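Local coordinates for SnoaL-like domain-containing protein (Burkholderia thailandensis E264, PDB 3H3H) that is of unknown function but adopts the SnoaL-like fold, whose curved sheet commonly encloses a small-molecule pocket, and probably pairs as a dimer through that sheet, at the interface of chains A and B. Sequence-based numbering; all coordinates share one arbitrary frame. Chains: chain A/B, uncharacterized SnoaL-like protein.

The interface of chains A and B. Residues chain A 83, 90, 92, 102, 104, 119; chain B 83, 90, 92, 102, 104, 119.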
ATOM      1  N   LEU A  83       3.393  -5.653  -6.303  1.00 12.83           N
ATOM      2  CA  LEU A  83       2.723  -4.737  -7.226  1.00 11.16           C
ATOM      3  C   LEU A  83       3.503  -3.459  -7.299  1.00 14.13           C
ATOM      4  O   LEU A  83       4.133  -3.079  -6.343  1.00 14.85           O
ATOM      5  CB  LEU A  83       1.277  -4.461  -6.787  1.00 14.12           C
ATOM      6  CG  LEU A  83       0.482  -5.782  -6.572  1.00 16.23           C
ATOM      7  CD1 LEU A  83       0.551  -6.247  -5.097  1.00 13.92           C
ATOM      8  CD2 LEU A  83      -0.958  -5.699  -7.060  1.00 16.67           C
ATOM      9  N   ALA A  90       4.532  -2.499  -3.551  1.00 11.64           N
ATOM     10  CA  ALA A  90       3.763  -3.134  -2.505  1.00 11.57           C
ATOM     11  C   ALA A  90       4.077  -4.608  -2.517  1.00 12.61           C
ATOM     12  O   ALA A  90       3.930  -5.275  -3.552  1.00 15.17           O
ATOM     13  CB  ALA A  90       2.238  -2.900  -2.730  1.00 13.85           C
ATOM     14  N   HIS A  92       2.987  -8.053  -0.713  1.00 14.38           N
ATOM     15  CA  HIS A  92       1.998  -8.787   0.039  1.00 13.81           C
ATOM     16  C   HIS A  92       2.545 -10.184   0.334  1.00 12.58           C
ATOM     17  O   HIS A  92       3.072 -10.863  -0.540  1.00 12.95           O
ATOM     18  CB  HIS A  92       0.705  -8.843  -0.787  1.00 14.77           C
ATOM     19  CG  HIS A  92      -0.452  -9.526  -0.135  1.00 13.41           C
ATOM     20  ND1 HIS A  92      -0.788  -9.349   1.189  1.00 13.00           N
ATOM     21  CD2 HIS A  92      -1.409 -10.331  -0.664  1.00 15.31           C
ATOM     22  CE1 HIS A  92      -1.892 -10.029   1.445  1.00 16.62           C
ATOM     23  NE2 HIS A  92      -2.291 -10.629   0.336  1.00 16.46           N
ATOM     24  N   LEU A 102       1.304  -6.603   4.437  0.70 16.17           N
ATOM     25  CA  LEU A 102       1.619  -5.824   3.294  0.70 16.29           C
ATOM     26  C   LEU A 102       2.614  -4.785   3.741  0.70 17.96           C
ATOM     27  O   LEU A 102       2.591  -4.244   4.834  0.70 21.52           O
ATOM     28  CB  LEU A 102       0.385  -5.183   2.715  0.70 19.19           C
ATOM     29  CG  LEU A 102       0.658  -4.329   1.485  0.70 26.57           C
ATOM     30  CD1 LEU A 102       0.401  -5.192   0.231  0.70 18.14           C
ATOM     31  CD2 LEU A 102      -0.214  -3.126   1.612  0.70 18.99           C
ATOM     32  N   VAL A 104       4.391  -1.382   2.084  1.00 14.42           N
ATOM     33  CA  VAL A 104       4.475  -0.452   0.984  1.00 13.03           C
ATOM     34  C   VAL A 104       5.799   0.285   1.099  1.00 16.84           C
ATOM     35  O   VAL A 104       6.136   0.752   2.177  1.00 17.81           O
ATOM     36  CB  VAL A 104       3.319   0.551   1.008  1.00 15.20           C
ATOM     37  CG1 VAL A 104       3.505   1.544  -0.181  1.00 15.15           C
ATOM     38  CG2 VAL A 104       1.998  -0.193   0.928  1.00 15.72           C
ATOM     39  N   HIS A 119       1.243  -2.910   6.880  1.00 13.57           N
ATOM     40  CA  HIS A 119      -0.190  -3.154   7.020  1.00 13.16           C
ATOM     41  C   HIS A 119      -0.367  -4.623   7.311  1.00 13.10           C
ATOM     42  O   HIS A 119       0.405  -5.456   6.837  1.00 15.58           O
ATOM     43  CB  HIS A 119      -1.025  -2.805   5.754  1.00 15.86           C
ATOM     44  CG  HIS A 119      -0.874  -1.397   5.270  1.00 12.89           C
ATOM     45  ND1 HIS A 119       0.288  -0.938   4.663  1.00 15.09           N
ATOM     46  CD2 HIS A 119      -1.777  -0.399   5.176  1.00 16.00           C
ATOM     47  CE1 HIS A 119       0.109   0.319   4.303  1.00 15.02           C
ATOM     48  NE2 HIS A 119      -1.138   0.676   4.594  1.00 15.82           N
TER
ATOM     49  N   LEU B  83      -5.882  -4.930   4.329  1.00 11.66           N
ATOM     50  CA  LEU B  83      -4.882  -4.909   5.403  1.00 11.60           C
ATOM     51  C   LEU B  83      -4.867  -3.509   5.973  1.00 12.20           C
ATOM     52  O   LEU B  83      -5.041  -2.540   5.248  1.00 15.03           O
ATOM     53  CB  LEU B  83      -3.535  -5.276   4.871  1.00 13.06           C
ATOM     54  CG  LEU B  83      -3.559  -6.644   4.170  1.00 15.41           C
ATOM     55  CD1 LEU B  83      -3.734  -6.457   2.641  1.00 13.43           C
ATOM     56  CD2 LEU B  83      -2.272  -7.386   4.488  1.00 14.32           C
ATOM     57  N   ALA B  90      -5.220  -0.908   2.985  1.00 11.98           N
ATOM     58  CA  ALA B  90      -4.759  -1.386   1.681  1.00  8.99           C
ATOM     59  C   ALA B  90      -5.750  -2.385   1.198  1.00 13.68           C
ATOM     60  O   ALA B  90      -6.046  -3.350   1.917  1.00 13.62           O
ATOM     61  CB  ALA B  90      -3.387  -2.082   1.797  1.00 11.16           C
ATOM     62  N   HIS B  92      -6.525  -5.091  -1.646  1.00 12.51           N
ATOM     63  CA  HIS B  92      -5.907  -5.924  -2.664  1.00 12.60           C
ATOM     64  C   HIS B  92      -7.085  -6.495  -3.418  1.00 15.07           C
ATOM     65  O   HIS B  92      -8.000  -7.079  -2.833  1.00 11.03           O
ATOM     66  CB  HIS B  92      -5.037  -6.966  -1.964  1.00 14.42           C
ATOM     67  CG  HIS B  92      -4.367  -7.931  -2.873  1.00 16.29           C
ATOM     68  ND1 HIS B  92      -3.742  -7.549  -4.041  1.00 11.93           N
ATOM     69  CD2 HIS B  92      -4.208  -9.270  -2.768  1.00 13.46           C
ATOM     70  CE1 HIS B  92      -3.234  -8.624  -4.625  1.00 16.55           C
ATOM     71  NE2 HIS B  92      -3.470  -9.676  -3.858  1.00 15.79           N
ATOM     72  N   LEU B 102      -3.431  -3.286  -5.857  1.00 12.55           N
ATOM     73  CA  LEU B 102      -3.233  -3.024  -4.443  1.00 12.30           C
ATOM     74  C   LEU B 102      -3.251  -1.506  -4.277  1.00 13.03           C
ATOM     75  O   LEU B 102      -2.361  -0.763  -4.700  1.00 12.86           O
ATOM     76  CB  LEU B 102      -1.926  -3.595  -3.937  1.00 13.02           C
ATOM     77  CG  LEU B 102      -1.613  -3.476  -2.456  1.00 13.46           C
ATOM     78  CD1 LEU B 102      -1.550  -2.069  -1.852  1.00 12.09           C
ATOM     79  CD2 LEU B 102      -2.674  -4.289  -1.641  1.00 16.71           C
ATOM     80  N   VAL B 104      -3.739   1.754  -1.761  1.00 10.88           N
ATOM     81  CA  VAL B 104      -3.542   2.188  -0.404  1.00 12.70           C
ATOM     82  C   VAL B 104      -4.319   3.490  -0.226  1.00 14.74           C
ATOM     83  O   VAL B 104      -4.168   4.444  -1.040  1.00 13.04           O
ATOM     84  CB  VAL B 104      -2.083   2.445  -0.128  1.00 14.41           C
ATOM     85  CG1 VAL B 104      -1.928   2.932   1.296  1.00 14.72           C
ATOM     86  CG2 VAL B 104      -1.248   1.117  -0.325  1.00 17.26           C
ATOM     87  N   HIS B 119      -1.376   0.463  -7.195  1.00 11.91           N
ATOM     88  CA  HIS B 119      -0.264  -0.383  -7.546  1.00 11.15           C
ATOM     89  C   HIS B 119      -0.833  -1.532  -8.317  1.00 12.69           C
ATOM     90  O   HIS B 119      -1.925  -2.024  -7.996  1.00 11.38           O
ATOM     91  CB  HIS B 119       0.416  -0.983  -6.323  1.00 11.52           C
ATOM     92  CG  HIS B 119       0.890   0.011  -5.317  1.00 10.76           C
ATOM     93  ND1 HIS B 119       0.030   0.664  -4.454  1.00 12.57           N
ATOM     94  CD2 HIS B 119       2.146   0.407  -4.990  1.00 14.43           C
ATOM     95  CE1 HIS B 119       0.745   1.521  -3.725  1.00 16.30           C
ATOM     96  NE2 HIS B 119       2.036   1.338  -3.991  1.00 13.44           N
TER
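A:Leu102 and B:Leu102 reach toward each other tip to tip at the middle of a face-to-face packing of two beta-sheets, with A:Leu102 CD1 3.7 Å from B:Leu102 CD2. In both, CG stands anti to the backbone N, but chi2 differs, 96° against -59°, so the two-fold is broken locally, which probably helps the branched tips fit past each other. The other methyl of A:Leu102, CD2, presses on B:Ala90 CB at 3.3 Å, closer than usual van der Waals contact, whereas the twin, A:Ala90 CB to B:Leu102 CG, is relaxed at 3.9 Å; a side chain as short as alanine's suits a place under the leucine tip. To one side, the beta-branched valines A:Val104 and B:Val104 slide past each other in opposite directions, CG2 against CG2 at 3.7 Å. To the other, the imidazoles of A:His92 and B:His92 meet edge to face, planes 62° apart and CD2 atoms 3.7 Å apart; with their NE2 atoms 4.5 Å apart, positive charge on both rings at once would probably be disfavoured. At the flanks the methyls of A:Leu83 lie against B:Leu102 CB, the side chains crossing at about a right angle, while A:Leu83 CB meets B:His119 CB at 3.6 Å. No polar bond joins the chains among these residues, so apolar fit carries the patch, probably part of a dimer interface. B:His119 serves two ends: A:Ala90 CB lies over one ring face, offset toward the rim, while ND1 donates to the backbone O of B:Leu102 at 2.8 Å, nearly in its own ring plane but tilted from the carbonyl plane.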